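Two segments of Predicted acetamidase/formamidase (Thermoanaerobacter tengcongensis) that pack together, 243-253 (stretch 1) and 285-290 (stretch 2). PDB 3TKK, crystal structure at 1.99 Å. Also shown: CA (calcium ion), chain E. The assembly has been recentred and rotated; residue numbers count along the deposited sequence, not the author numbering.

Stretch 1 243-253: IAVHDMAELFK
Stretch 2 285-290: ARFSLP

Residues 243-253 form a continuous stretch of α-helix that extends beyond both ends of the segment, and residues 285-290 form a β-strand that begins earlier in the chain. The helix lies across the strand with the two N-to-C directions 37° apart (signed crossing angle -37°) and the axes 7.1 Å apart at closest approach. The register is set by Ala244 and Phe287, whose CA atoms lie 5.6 Å apart. Helical φ/ψ values run from -49/-48 at Ala244 to -73/-42 at Asp247, whereas the strand is extended, from -132/174 at Ala285 through -125/124 at Phe287 to -124/149 at Leu289. The contact buries 328 Å² in total and contains no hydrogen bond between the segments; it is built from apolar packing.

Ile243 makes no contact with the strand, but its carbonyl O accepts a hydrogen bond from Asp247 N at 2.9 Å, part of the i to i+4 ladder that fixes the helix. Ala244 directs its CA-to-CB bond toward the strand, and its methyl packs against the strand backbone: Ala244 CB lies 3.7 Å from Phe287 N and 4.0 Å from Phe287 CB. Val245 points sideways, yet with χ1 at 177° (t) its CG2 reaches over one face of the Phe287 ring. The CG2 atom of Val245 is 4.3 Å from the centroid of the Phe287 ring and 27° off its normal, a CH-π contact, with Phe287 CD1 at 3.9 Å. The ring itself is placed by χ1 -172° (t) and χ2 74°.

His246 and Asp247 do not reach the strand. One turn after Ala244, Met248 again points toward it and folds through χ1 -165° (t), χ2 79° (p) and χ3 85° (p). This bent side chain bridges two strand residues. Met248 CB sits at the edge of the Phe287 ring, near its plane and 3.9 Å from CD2 of Phe287, while Met248 CG packs 3.6 Å from Leu289 CD1. The terminal CE of Met248 comes within 3.3 Å of Phe287 O, so the methyl abuts the strand backbone as well.

Ala249, Glu250 and Leu251 make no contact. Phe252, held by a hydrogen bond from its N to Met248 O at 3.1 Å, points toward the strand with χ1 -85° (m) and χ2 69°. Phe252 CE1 approaches Leu289 CD1 at 3.7 Å, obliquely to the ring of Phe252. Leu289 adopts χ1 -73° (m) and χ2 152° (t), and its CD1 thus contacts both Met248 and Phe252.

The strand alternates accordingly: Ala285, Phe287 and Leu289 point toward the helix, Arg286 and Ser288 away. Pro290, out of reach, occupies the N-cap position of a following helix. At the other segment's end, the side chain of Lys253 is out of reach of the strand, while Lys253 O binds the calcium ion CA at 2.3 Å, alongside two waters.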

# COMPACT_ATOMS: atom_id res chain seq x y z
N ILE A 243 -9.16 9.62 5.07
CA ILE A 243 -9.35 9.76 6.48
C ILE A 243 -8.00 9.49 7.15
O ILE A 243 -7.59 10.29 8.03
CB ILE A 243 -10.39 8.72 7.01
CG1 ILE A 243 -11.85 9.18 6.51
CG2 ILE A 243 -10.32 8.70 8.60
CD1 ILE A 243 -12.86 7.91 6.44
N ALA A 244 -7.37 8.39 6.84
CA ALA A 244 -6.04 8.09 7.44
C ALA A 244 -5.06 9.25 7.37
O ALA A 244 -4.42 9.53 8.36
CB ALA A 244 -5.37 6.80 6.93
N VAL A 245 -4.93 9.86 6.21
CA VAL A 245 -4.02 11.00 6.04
C VAL A 245 -4.42 12.17 6.88
O VAL A 245 -3.58 12.76 7.54
CB VAL A 245 -3.97 11.40 4.51
CG1 VAL A 245 -3.11 12.63 4.17
CG2 VAL A 245 -3.42 10.25 3.79
N HIS A 246 -5.72 12.54 6.86
CA HIS A 246 -6.17 13.63 7.70
C HIS A 246 -5.92 13.40 9.18
O HIS A 246 -5.62 14.38 9.88
CB HIS A 246 -7.69 13.99 7.45
CG HIS A 246 -7.93 14.66 6.14
ND1 HIS A 246 -8.03 16.03 6.01
CD2 HIS A 246 -8.19 14.16 4.91
CE1 HIS A 246 -8.21 16.35 4.75
NE2 HIS A 246 -8.38 15.22 4.08
N ASP A 247 -6.04 12.14 9.67
CA ASP A 247 -5.94 11.89 11.08
C ASP A 247 -4.45 12.07 11.41
O ASP A 247 -4.16 12.62 12.45
CB ASP A 247 -6.43 10.46 11.53
CG ASP A 247 -7.97 10.28 11.45
OD1 ASP A 247 -8.78 11.28 11.52
OD2 ASP A 247 -8.36 9.12 11.31
N MET A 248 -3.53 11.55 10.57
CA MET A 248 -2.14 11.84 10.74
C MET A 248 -1.78 13.33 10.65
O MET A 248 -0.85 13.77 11.40
CB MET A 248 -1.21 11.05 9.80
CG MET A 248 0.24 11.12 10.25
SD MET A 248 0.72 10.05 11.60
CE MET A 248 1.11 8.48 10.71
N ALA A 249 -2.45 14.10 9.75
CA ALA A 249 -2.16 15.53 9.61
C ALA A 249 -2.60 16.28 10.91
O ALA A 249 -1.96 17.25 11.40
CB ALA A 249 -2.88 16.13 8.38
N GLU A 250 -3.74 15.91 11.44
CA GLU A 250 -4.17 16.47 12.71
C GLU A 250 -3.19 16.13 13.89
O GLU A 250 -2.93 16.99 14.73
CB GLU A 250 -5.65 16.08 12.98
CG GLU A 250 -6.22 16.55 14.28
CD GLU A 250 -6.69 18.00 14.25
OE1 GLU A 250 -6.53 18.69 13.18
OE2 GLU A 250 -7.26 18.47 15.30
N LEU A 251 -2.67 14.90 13.98
CA LEU A 251 -1.67 14.59 15.01
C LEU A 251 -0.54 15.56 14.86
O LEU A 251 -0.08 16.14 15.83
CB LEU A 251 -1.06 13.21 14.94
CG LEU A 251 -1.64 12.04 15.78
CD1 LEU A 251 -2.51 12.44 17.04
CD2 LEU A 251 -2.30 10.91 14.94
N PHE A 252 -0.05 15.74 13.65
CA PHE A 252 1.07 16.72 13.41
C PHE A 252 0.69 18.15 13.72
O PHE A 252 1.46 18.93 14.32
CB PHE A 252 1.69 16.59 11.99
CG PHE A 252 2.77 15.53 11.91
CD1 PHE A 252 2.46 14.18 12.02
CD2 PHE A 252 4.08 15.90 11.78
CE1 PHE A 252 3.49 13.21 12.03
CE2 PHE A 252 5.10 14.95 11.74
CZ PHE A 252 4.80 13.62 11.86
N LYS A 253 -0.50 18.54 13.33
CA LYS A 253 -0.90 19.91 13.55
C LYS A 253 -0.93 20.20 15.08
O LYS A 253 -0.44 21.18 15.57
CB LYS A 253 -2.28 20.09 12.95
CG LYS A 253 -3.01 21.35 13.43
CD LYS A 253 -4.06 21.86 12.46
CE LYS A 253 -5.24 22.49 13.23
NZ LYS A 253 -5.76 23.64 12.44
N ALA A 285 -7.47 1.12 5.08
CA ALA A 285 -6.23 1.61 4.60
C ALA A 285 -5.48 2.20 5.71
O ALA A 285 -5.99 2.34 6.84
CB ALA A 285 -6.49 2.80 3.54
N ARG A 286 -4.25 2.57 5.40
CA ARG A 286 -3.47 3.17 6.39
C ARG A 286 -2.55 4.23 5.90
O ARG A 286 -2.28 4.29 4.70
CB ARG A 286 -2.76 2.11 7.18
CG ARG A 286 -1.77 1.31 6.49
CD ARG A 286 -1.45 0.02 7.29
NE ARG A 286 -0.32 -0.59 6.57
CZ ARG A 286 -0.38 -1.70 5.82
NH1 ARG A 286 -1.42 -2.50 5.89
NH2 ARG A 286 0.75 -2.15 5.20
N PHE A 287 -2.07 5.10 6.79
CA PHE A 287 -0.95 5.99 6.41
C PHE A 287 0.25 5.91 7.35
O PHE A 287 0.14 6.14 8.55
CB PHE A 287 -1.46 7.43 6.30
CG PHE A 287 -0.42 8.38 5.73
CD1 PHE A 287 -0.11 8.33 4.38
CD2 PHE A 287 0.17 9.37 6.53
CE1 PHE A 287 0.85 9.14 3.81
CE2 PHE A 287 1.15 10.21 5.93
CZ PHE A 287 1.44 10.15 4.58
N SER A 288 1.43 5.60 6.81
CA SER A 288 2.51 5.17 7.67
C SER A 288 3.64 6.16 7.54
O SER A 288 4.05 6.46 6.40
CB SER A 288 2.96 3.86 7.06
OG SER A 288 4.00 3.27 7.73
N LEU A 289 4.28 6.56 8.67
CA LEU A 289 5.52 7.36 8.71
C LEU A 289 6.60 6.61 9.51
O LEU A 289 6.30 5.86 10.41
CB LEU A 289 5.28 8.71 9.37
CG LEU A 289 4.50 9.65 8.46
CD1 LEU A 289 3.65 10.69 9.28
CD2 LEU A 289 5.53 10.36 7.50
N PRO A 290 7.85 6.81 9.16
CA PRO A 290 8.93 6.28 9.96
C PRO A 290 8.86 6.83 11.37
O PRO A 290 8.73 8.01 11.57
CB PRO A 290 10.21 6.81 9.25
CG PRO A 290 9.81 7.07 7.87
CD PRO A 290 8.34 7.64 8.06
CA CA E . 0.46 23.24 15.90
O HOH W 1 -0.88 24.57 15.12
O HOH W 2 1.11 23.70 13.83